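Local coordinates for tryptophane-5-halogenase (Microbispora sp. ATCC PTA-5024, PDB 5UAO), which chlorinates a tryptophan of a lanthipeptide at its 5-position during NAI-107 biosynthesis, probably using reduced FAD, at residues S165-L170 with D510-D515; A199-V204 with R235-E240. All blocks are in the same frame, centred on the assembly; numbering follows the deposited sequence.

Interaction 1. Residues S165-L170 with D510-D515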
ATOM      1  N   SER A 165      11.305  -5.741  32.715  1.00 39.68           N
ATOM      2  CA  SER A 165      10.123  -5.834  31.875  1.00 41.99           C
ATOM      3  C   SER A 165      10.519  -6.022  30.422  1.00 39.29           C
ATOM      4  O   SER A 165      11.325  -5.274  29.873  1.00 43.22           O
ATOM      5  CB  SER A 165       9.201  -4.602  32.050  1.00 37.64           C
ATOM      6  OG  SER A 165       8.264  -4.553  30.965  1.00 39.03           O
ATOM      7  N   LEU A 166       9.927  -7.008  29.769  1.00 33.38           N
ATOM      8  CA  LEU A 166      10.031  -7.117  28.334  1.00 32.41           C
ATOM      9  C   LEU A 166       8.887  -6.479  27.538  1.00 29.12           C
ATOM     10  O   LEU A 166       8.759  -6.702  26.336  1.00 33.02           O
ATOM     11  CB  LEU A 166      10.165  -8.573  27.962  1.00 34.35           C
ATOM     12  CG  LEU A 166      11.256  -9.367  28.715  1.00 35.37           C
ATOM     13  CD1 LEU A 166      11.307 -10.770  28.147  1.00 37.59           C
ATOM     14  CD2 LEU A 166      12.626  -8.717  28.572  1.00 36.02           C
ATOM     15  N   MET A 167       8.103  -5.655  28.190  1.00 30.90           N
ATOM     16  CA  MET A 167       6.986  -4.955  27.538  1.00 32.28           C
ATOM     17  C   MET A 167       7.479  -4.087  26.375  1.00 34.25           C
ATOM     18  O   MET A 167       6.811  -3.934  25.347  1.00 31.89           O
ATOM     19  CB  MET A 167       6.208  -4.149  28.582  1.00 31.24           C
ATOM     20  CG  MET A 167       5.476  -5.017  29.660  1.00 29.73           C
ATOM     21  SD  MET A 167       4.056  -6.016  29.093  1.00 31.36           S
ATOM     22  CE  MET A 167       2.845  -4.711  29.087  1.00 31.80           C
ATOM     23  N   LYS A 168       8.694  -3.572  26.501  1.00 33.20           N
ATOM     24  CA  LYS A 168       9.248  -2.696  25.459  1.00 36.70           C
ATOM     25  C   LYS A 168       9.578  -3.424  24.175  1.00 35.53           C
ATOM     26  O   LYS A 168       9.708  -2.793  23.121  1.00 36.50           O
ATOM     27  CB  LYS A 168      10.482  -1.962  25.978  1.00 40.74           C
ATOM     28  CG  LYS A 168      11.692  -2.884  26.213  1.00 43.39           C
ATOM     29  CD  LYS A 168      12.888  -2.062  26.706  1.00 46.98           C
ATOM     30  CE  LYS A 168      13.725  -1.597  25.531  1.00 53.29           C
ATOM     31  NZ  LYS A 168      15.172  -1.548  25.895  1.00 55.68           N
ATOM     32  N   TYR A 169       9.674  -4.745  24.252  1.00 34.54           N
ATOM     33  CA  TYR A 169       9.970  -5.568  23.103  1.00 31.57           C
ATOM     34  C   TYR A 169       8.737  -6.160  22.462  1.00 31.29           C
ATOM     35  O   TYR A 169       8.825  -6.688  21.376  1.00 29.71           O
ATOM     36  CB  TYR A 169      10.974  -6.722  23.499  1.00 35.26           C
ATOM     37  CG  TYR A 169      12.305  -6.167  24.046  1.00 34.89           C
ATOM     38  CD1 TYR A 169      13.078  -5.262  23.279  1.00 40.70           C
ATOM     39  CD2 TYR A 169      12.759  -6.510  25.289  1.00 37.35           C
ATOM     40  CE1 TYR A 169      14.269  -4.734  23.773  1.00 42.89           C
ATOM     41  CE2 TYR A 169      13.934  -5.984  25.812  1.00 39.83           C
ATOM     42  CZ  TYR A 169      14.700  -5.100  25.040  1.00 44.16           C
ATOM     43  OH  TYR A 169      15.855  -4.524  25.544  1.00 50.09           O
ATOM     44  N   LEU A 170       7.593  -6.169  23.152  1.00 30.90           N
ATOM     45  CA  LEU A 170       6.406  -6.907  22.669  1.00 29.53           C
ATOM     46  C   LEU A 170       5.147  -5.978  22.681  1.00 32.66           C
ATOM     47  O   LEU A 170       4.626  -5.633  23.734  1.00 29.76           O
ATOM     48  CB  LEU A 170       6.149  -8.098  23.603  1.00 29.26           C
ATOM     49  CG  LEU A 170       7.255  -9.164  23.794  1.00 32.99           C
ATOM     50  CD1 LEU A 170       7.020 -10.088  24.984  1.00 32.75           C
ATOM     51  CD2 LEU A 170       7.364 -10.001  22.567  1.00 32.39           C
ATOM     52  N   ASP A 510       1.329  -2.846  39.644  1.00 33.21           N
ATOM     53  CA  ASP A 510       1.871  -2.248  40.867  1.00 39.37           C
ATOM     54  C   ASP A 510       3.344  -1.826  40.748  1.00 35.78           C
ATOM     55  O   ASP A 510       3.680  -0.764  41.243  1.00 32.36           O
ATOM     56  CB  ASP A 510       1.694  -3.170  42.064  1.00 40.29           C
ATOM     57  CG  ASP A 510       0.217  -3.335  42.464  1.00 40.83           C
ATOM     58  OD1 ASP A 510      -0.663  -2.508  42.074  1.00 35.28           O
ATOM     59  OD2 ASP A 510      -0.041  -4.339  43.144  1.00 40.66           O
ATOM     60  N   ALA A 511       4.146  -2.621  40.034  1.00 34.82           N
ATOM     61  CA  ALA A 511       5.527  -2.243  39.674  1.00 34.34           C
ATOM     62  C   ALA A 511       5.576  -1.021  38.805  1.00 35.28           C
ATOM     63  O   ALA A 511       6.343  -0.120  39.075  1.00 33.09           O
ATOM     64  CB  ALA A 511       6.226  -3.393  39.009  1.00 39.22           C
ATOM     65  N   TYR A 512       4.756  -0.949  37.746  1.00 32.47           N
ATOM     66  CA  TYR A 512       4.736   0.237  36.923  1.00 34.25           C
ATOM     67  C   TYR A 512       4.284   1.523  37.637  1.00 36.56           C
ATOM     68  O   TYR A 512       4.800   2.626  37.317  1.00 43.79           O
ATOM     69  CB  TYR A 512       3.967   0.044  35.579  1.00 32.63           C
ATOM     70  CG  TYR A 512       4.744  -0.610  34.446  1.00 29.75           C
ATOM     71  CD1 TYR A 512       5.195  -1.898  34.564  1.00 30.72           C
ATOM     72  CD2 TYR A 512       4.973   0.060  33.258  1.00 26.72           C
ATOM     73  CE1 TYR A 512       5.854  -2.525  33.530  1.00 31.17           C
ATOM     74  CE2 TYR A 512       5.636  -0.521  32.218  1.00 29.19           C
ATOM     75  CZ  TYR A 512       6.075  -1.838  32.356  1.00 30.93           C
ATOM     76  OH  TYR A 512       6.784  -2.468  31.393  1.00 32.63           O
ATOM     77  N   ALA A 513       3.360   1.408  38.595  1.00 37.50           N
ATOM     78  CA  ALA A 513       2.897   2.563  39.383  1.00 36.35           C
ATOM     79  C   ALA A 513       3.967   3.020  40.333  1.00 42.05           C
ATOM     80  O   ALA A 513       4.059   4.200  40.609  1.00 43.47           O
ATOM     81  CB  ALA A 513       1.629   2.229  40.166  1.00 39.88           C
ATOM     82  N   ALA A 514       4.711   2.071  40.870  1.00 40.08           N
ATOM     83  CA  ALA A 514       5.795   2.329  41.813  1.00 43.39           C
ATOM     84  C   ALA A 514       7.088   2.915  41.149  1.00 49.46           C
ATOM     85  O   ALA A 514       7.842   3.629  41.790  1.00 49.02           O
ATOM     86  CB  ALA A 514       6.141   1.032  42.518  1.00 42.41           C
ATOM     87  N   ASP A 515       7.352   2.578  39.892  1.00 45.94           N
ATOM     88  CA  ASP A 515       8.553   2.993  39.219  1.00 37.51           C
ATOM     89  C   ASP A 515       8.240   3.557  37.830  1.00 41.12           C
ATOM     90  O   ASP A 515       8.159   2.788  36.835  1.00 35.04           O
ATOM     91  CB  ASP A 515       9.490   1.820  39.117  1.00 39.10           C
ATOM     92  CG  ASP A 515      10.802   2.190  38.470  1.00 42.09           C
ATOM     93  OD1 ASP A 515      10.986   3.401  38.168  1.00 39.98           O
ATOM     94  OD2 ASP A 515      11.626   1.274  38.261  1.00 43.31           O
TER

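Interaction 2. Residues A199-V204 with R235-E240. With FAD (flavin-adenine dinucleotide), chain E.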
ATOM      1  N   ALA A 199     -23.560  23.575  25.221  1.00 30.66           N
ATOM      2  CA  ALA A 199     -24.660  23.967  24.318  1.00 30.47           C
ATOM      3  C   ALA A 199     -25.228  22.753  23.619  1.00 31.50           C
ATOM      4  O   ALA A 199     -24.540  21.755  23.419  1.00 32.30           O
ATOM      5  CB  ALA A 199     -24.138  24.965  23.296  1.00 29.62           C
ATOM      6  N   THR A 200     -26.497  22.832  23.273  1.00 32.09           N
ATOM      7  CA  THR A 200     -27.123  21.837  22.453  1.00 28.98           C
ATOM      8  C   THR A 200     -27.367  22.450  21.123  1.00 32.86           C
ATOM      9  O   THR A 200     -28.110  23.469  20.998  1.00 31.55           O
ATOM     10  CB  THR A 200     -28.425  21.311  23.099  1.00 32.70           C
ATOM     11  OG1 THR A 200     -28.042  20.708  24.325  1.00 35.18           O
ATOM     12  CG2 THR A 200     -29.059  20.219  22.214  1.00 33.64           C
ATOM     13  N   VAL A 201     -26.703  21.913  20.086  1.00 26.92           N
ATOM     14  CA  VAL A 201     -26.851  22.498  18.728  1.00 27.68           C
ATOM     15  C   VAL A 201     -28.214  22.116  18.185  1.00 31.50           C
ATOM     16  O   VAL A 201     -28.563  20.951  18.259  1.00 29.62           O
ATOM     17  CB  VAL A 201     -25.698  22.040  17.779  1.00 30.35           C
ATOM     18  CG1 VAL A 201     -26.001  22.356  16.317  1.00 36.75           C
ATOM     19  CG2 VAL A 201     -24.385  22.666  18.241  1.00 31.69           C
ATOM     20  N   ALA A 202     -28.975  23.106  17.673  1.00 32.44           N
ATOM     21  CA  ALA A 202     -30.339  22.902  17.090  1.00 31.72           C
ATOM     22  C   ALA A 202     -30.288  22.898  15.584  1.00 33.91           C
ATOM     23  O   ALA A 202     -31.052  22.184  14.931  1.00 33.08           O
ATOM     24  CB  ALA A 202     -31.308  24.026  17.504  1.00 32.54           C
ATOM     25  N   GLU A 203     -29.463  23.775  15.031  1.00 34.80           N
ATOM     26  CA  GLU A 203     -29.362  23.891  13.606  1.00 34.35           C
ATOM     27  C   GLU A 203     -27.945  24.208  13.192  1.00 30.41           C
ATOM     28  O   GLU A 203     -27.233  25.026  13.779  1.00 31.41           O
ATOM     29  CB  GLU A 203     -30.278  24.975  13.083  1.00 42.08           C
ATOM     30  CG  GLU A 203     -30.308  25.010  11.560  1.00 47.78           C
ATOM     31  CD  GLU A 203     -31.016  26.247  11.001  1.00 56.31           C
ATOM     32  OE1 GLU A 203     -31.655  26.997  11.793  1.00 45.32           O
ATOM     33  OE2 GLU A 203     -30.902  26.472   9.763  1.00 54.34           O
ATOM     34  N   VAL A 204     -27.526  23.518  12.154  1.00 34.00           N
ATOM     35  CA  VAL A 204     -26.262  23.779  11.504  1.00 31.44           C
ATOM     36  C   VAL A 204     -26.628  24.581  10.292  1.00 36.32           C
ATOM     37  O   VAL A 204     -27.279  24.077   9.383  1.00 38.42           O
ATOM     38  CB  VAL A 204     -25.626  22.462  11.119  1.00 28.78           C
ATOM     39  CG1 VAL A 204     -24.335  22.671  10.357  1.00 29.42           C
ATOM     40  CG2 VAL A 204     -25.499  21.606  12.362  1.00 29.26           C
ATOM     41  N   ARG A 235     -25.651  10.325  15.297  1.00 26.87           N
ATOM     42  CA  ARG A 235     -26.487  11.370  14.753  1.00 30.60           C
ATOM     43  C   ARG A 235     -25.865  12.172  13.606  1.00 29.50           C
ATOM     44  O   ARG A 235     -26.586  12.717  12.777  1.00 28.97           O
ATOM     45  CB  ARG A 235     -26.769  12.415  15.817  1.00 33.21           C
ATOM     46  CG  ARG A 235     -27.960  12.151  16.691  1.00 46.12           C
ATOM     47  CD  ARG A 235     -27.836  12.987  17.992  1.00 51.01           C
ATOM     48  NE  ARG A 235     -27.518  12.055  19.039  1.00 57.49           N
ATOM     49  CZ  ARG A 235     -28.250  11.805  20.113  1.00 66.20           C
ATOM     50  NH1 ARG A 235     -29.371  12.487  20.360  1.00 70.12           N
ATOM     51  NH2 ARG A 235     -27.828  10.854  20.957  1.00 66.86           N
ATOM     52  N   SER A 236     -24.546  12.335  13.670  1.00 27.23           N
ATOM     53  CA  SER A 236     -23.749  12.912  12.601  1.00 26.91           C
ATOM     54  C   SER A 236     -24.405  14.197  12.075  1.00 26.53           C
ATOM     55  O   SER A 236     -24.809  14.288  10.911  1.00 26.92           O
ATOM     56  CB  SER A 236     -23.536  11.855  11.504  1.00 26.02           C
ATOM     57  OG  SER A 236     -22.721  12.343  10.382  1.00 26.57           O
ATOM     58  N   LEU A 237     -24.519  15.180  12.970  1.00 27.98           N
ATOM     59  CA  LEU A 237     -25.345  16.386  12.745  1.00 31.23           C
ATOM     60  C   LEU A 237     -24.816  17.257  11.608  1.00 32.26           C
ATOM     61  O   LEU A 237     -25.599  17.752  10.780  1.00 27.54           O
ATOM     62  CB  LEU A 237     -25.385  17.213  14.014  1.00 38.53           C
ATOM     63  CG  LEU A 237     -26.604  18.066  14.221  1.00 45.55           C
ATOM     64  CD1 LEU A 237     -27.706  17.091  14.610  1.00 52.48           C
ATOM     65  CD2 LEU A 237     -26.331  19.084  15.319  1.00 48.96           C
ATOM     66  N   LEU A 238     -23.488  17.473  11.581  1.00 25.26           N
ATOM     67  CA  LEU A 238     -22.914  18.268  10.529  1.00 24.54           C
ATOM     68  C   LEU A 238     -22.723  17.517   9.247  1.00 27.48           C
ATOM     69  O   LEU A 238     -23.203  17.976   8.180  1.00 24.93           O
ATOM     70  CB  LEU A 238     -21.630  18.969  10.946  1.00 27.97           C
ATOM     71  CG  LEU A 238     -21.680  19.963  12.109  1.00 30.01           C
ATOM     72  CD1 LEU A 238     -21.796  19.270  13.441  1.00 32.08           C
ATOM     73  CD2 LEU A 238     -20.398  20.787  12.043  1.00 30.20           C
ATOM     74  N   LEU A 239     -22.062  16.354   9.333  1.00 25.97           N
ATOM     75  CA  LEU A 239     -21.669  15.621   8.124  1.00 27.83           C
ATOM     76  C   LEU A 239     -22.882  15.061   7.336  1.00 25.46           C
ATOM     77  O   LEU A 239     -23.110  15.345   6.092  1.00 29.29           O
ATOM     78  CB  LEU A 239     -20.784  14.454   8.495  1.00 28.72           C
ATOM     79  CG  LEU A 239     -20.183  13.721   7.295  1.00 27.24           C
ATOM     80  CD1 LEU A 239     -19.024  14.532   6.779  1.00 28.77           C
ATOM     81  CD2 LEU A 239     -19.748  12.300   7.717  1.00 24.34           C
ATOM     82  N   GLU A 240     -23.646  14.239   8.031  1.00 27.02           N
ATOM     83  CA  GLU A 240     -24.798  13.569   7.398  1.00 24.23           C
ATOM     84  C   GLU A 240     -25.971  14.520   7.324  1.00 28.28           C
ATOM     85  O   GLU A 240     -26.576  14.642   6.265  1.00 28.73           O
ATOM     86  CB  GLU A 240     -25.221  12.343   8.136  1.00 26.69           C
ATOM     87  CG  GLU A 240     -26.207  11.452   7.415  1.00 30.27           C
ATOM     88  CD  GLU A 240     -26.765  10.338   8.296  1.00 32.99           C
ATOM     89  OE1 GLU A 240     -26.002   9.481   8.859  1.00 30.91           O
ATOM     90  OE2 GLU A 240     -28.008  10.311   8.481  1.00 42.97           O
TER
HETATM   91  PA  FAD E 601     -20.259   9.815  21.466  1.00 32.79           P
HETATM   92  O1A FAD E 601     -19.496   9.157  22.616  1.00 37.55           O
HETATM   93  O2A FAD E 601     -21.650   9.332  21.013  1.00 33.33           O
HETATM   94  O5B FAD E 601     -20.276  11.410  21.675  1.00 37.74           O
HETATM   95  C5B FAD E 601     -21.116  12.317  20.991  1.00 31.35           C
HETATM   96  C4B FAD E 601     -20.951  13.673  21.653  1.00 31.55           C
HETATM   97  O4B FAD E 601     -21.650  14.519  20.735  1.00 31.50           O
HETATM   98  C3B FAD E 601     -21.589  13.883  23.041  1.00 31.20           C
HETATM   99  O3B FAD E 601     -20.717  14.707  23.968  1.00 29.91           O
HETATM  100  C2B FAD E 601     -22.885  14.638  22.729  1.00 34.57           C
HETATM  101  O2B FAD E 601     -23.402  15.501  23.821  1.00 34.22           O
HETATM  102  C1B FAD E 601     -22.448  15.431  21.496  1.00 31.32           C
HETATM  103  N9A FAD E 601     -23.615  15.911  20.718  1.00 35.00           N
HETATM  104  C8A FAD E 601     -24.462  15.151  19.962  1.00 35.38           C
HETATM  105  N7A FAD E 601     -25.396  15.958  19.385  1.00 34.42           N
HETATM  106  C5A FAD E 601     -25.143  17.222  19.804  1.00 32.01           C
HETATM  107  C6A FAD E 601     -25.794  18.512  19.612  1.00 31.36           C
HETATM  108  N6A FAD E 601     -26.902  18.599  18.818  1.00 31.74           N
HETATM  109  N1A FAD E 601     -25.236  19.568  20.186  1.00 33.27           N
HETATM  110  C2A FAD E 601     -24.125  19.498  20.946  1.00 34.96           C
HETATM  111  N3A FAD E 601     -23.504  18.341  21.179  1.00 34.28           N
HETATM  112  C4A FAD E 601     -23.975  17.201  20.640  1.00 32.21           C
HETATM  113  N1  FAD E 601     -13.968   1.518  20.407  1.00 39.47           N
HETATM  114  C2  FAD E 601     -12.763   1.000  20.821  1.00 41.62           C
HETATM  115  O2  FAD E 601     -11.669   1.554  20.476  1.00 31.15           O
HETATM  116  N3  FAD E 601     -12.702  -0.101  21.619  1.00 37.87           N
HETATM  117  C4  FAD E 601     -13.796  -0.756  22.058  1.00 39.80           C
HETATM  118  O4  FAD E 601     -13.630  -1.786  22.784  1.00 34.89           O
HETATM  119  C4X FAD E 601     -15.137  -0.227  21.639  1.00 36.66           C
HETATM  120  N5  FAD E 601     -16.313  -0.833  21.961  1.00 41.47           N
HETATM  121  C5X FAD E 601     -17.514  -0.344  21.571  1.00 35.51           C
HETATM  122  C6  FAD E 601     -18.674  -1.014  21.937  1.00 37.06           C
HETATM  123  C7  FAD E 601     -19.919  -0.568  21.530  1.00 35.95           C
HETATM  124  C7M FAD E 601     -21.195  -1.248  21.928  1.00 34.41           C
HETATM  125  C8  FAD E 601     -20.026   0.662  20.748  1.00 40.44           C
HETATM  126  C8M FAD E 601     -21.397   1.146  20.323  1.00 45.28           C
HETATM  127  C9  FAD E 601     -18.871   1.327  20.373  1.00 41.77           C
HETATM  128  C9A FAD E 601     -17.594   0.882  20.722  1.00 37.74           C
HETATM  129  N10 FAD E 601     -16.391   1.558  20.316  1.00 38.01           N
HETATM  130  C10 FAD E 601     -15.158   0.986  20.765  1.00 39.03           C
HETATM  131  C1' FAD E 601     -16.306   2.845  19.559  1.00 43.27           C
HETATM  132  C2' FAD E 601     -15.966   3.910  20.708  1.00 45.31           C
HETATM  133  O2' FAD E 601     -16.993   3.651  21.656  1.00 49.86           O
HETATM  134  C3' FAD E 601     -16.167   5.465  20.809  1.00 54.39           C
HETATM  135  O3' FAD E 601     -16.156   6.159  22.112  1.00 40.54           O
HETATM  136  C4' FAD E 601     -17.630   5.752  20.641  1.00 61.54           C
HETATM  137  O4' FAD E 601     -18.365   4.542  20.288  1.00 49.34           O
HETATM  138  C5' FAD E 601     -17.697   6.975  19.726  1.00 52.71           C
HETATM  139  O5' FAD E 601     -17.266   8.118  20.406  1.00 37.04           O
HETATM  140  P   FAD E 601     -17.895   9.504  19.805  1.00 35.42           P
HETATM  141  O1P FAD E 601     -17.818   9.497  18.339  1.00 31.95           O
HETATM  142  O2P FAD E 601     -17.086  10.551  20.561  1.00 34.83           O
HETATM  143  O3P FAD E 601     -19.446   9.610  20.061  1.00 34.32           O

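Interaction 1. Residues S165-L170 with D510-D515
Met167 and Ser165 receive the phenol end of Tyr512, which reaches in from the last turns of helix 505-514. Along Met167, CB lies 3.3 Å from Tyr512 OH, and CG is as near that oxygen while meeting Tyr512 CZ at 4.2 Å, coming obliquely to the ring. With CG beside the backbone N (chi1 -66°) and further bends at chi2 and chi3, the thioether then curls aside: Met167 SD is 5.0 Å from Tyr512 OH, and CE ends no closer. The methionine side chain packs instead on Pro155, Val156 and Phe172. Polar contact comes from Ser165, at the end of strand 162-165, whose OG lies at the ring edge in its plane, 2.6 Å from Tyr512 OH, a short hydrogen-bonding distance. The same OG accepts the amide of Met167 (N to OG 3.0 Å, 159°), an ST turn that starts the loop running to strand 173-175 and ties the serine hydroxyl to the backbone. With an alanine in place of Ser165 the OG is gone, and the Met167 amide and Tyr512 OH would probably lose a shared partner, leaving the turn less fixed. Trp101 meets the Tyr512 ring edge-to-face, and Leu518 of helix 517-524 touches both Ser165 and Tyr512.

Interaction 2. Residues A199-V204 with R235-E240
Chi1 of 167° turns Val201 CG1 anti to the backbone N, and chi1 of -152° likewise places Leu237 CG anti to its own N, beside the carbonyl carbon, from where CD2 reaches Val201 CG1 and the two side chains cross obliquely. They meet in the Rossmann-like FAD-binding fold, where strand 195-208 of the eight-stranded mixed sheet passes beside helix 237-242. Val201 CG1 and Leu237 CD2 are pressed to 3.4 Å, tighter than usual for carbons. A classic beta bulge, with Ala202 and Glu203 both facing Ile216, adds a residue to the strand, consistent with Val201 and Val204 both pointing at the helix. Val204 CG2 lies 4.0 Å from Leu237 CD2 and extends the apolar contact to Leu238, whose chain it meets at about a right angle. Leu238 in turn rests on Tyr228 and Val341. The backbone of Val201 reads the adenine: its N donates to FAD N1A (2.8 Å, 168°), and FAD N6A donates back to Val201 O (2.9 Å), two nearly straight bonds that fix the rotation of the base in its plane. Above that plane, Leu237 CD2 sits 3.6 Å from the exocyclic amine N6A.

Interactions 1 and 2 lie on opposite sides of the chain's centre, with their own centres 43 Å apart and their nearest atoms about 34 Å apart, so neither touches the other. The FAD runs between their regions of the fold. Interaction 2 lines its adenine end, with Ala199, Thr200, Val201 and Leu237 all in the cofactor pocket. Interaction 1 makes no contact with the cofactor: Met167 CE is 17.9 Å from O4 of the flavin ring. In sequence, 165-170 and 510-515 bracket both segments of interaction 2. Interaction 1 thus joins parts of the chain about 340 residues apart, away from the cofactor, whereas interaction 2 joins parts about 30 residues apart, beside it.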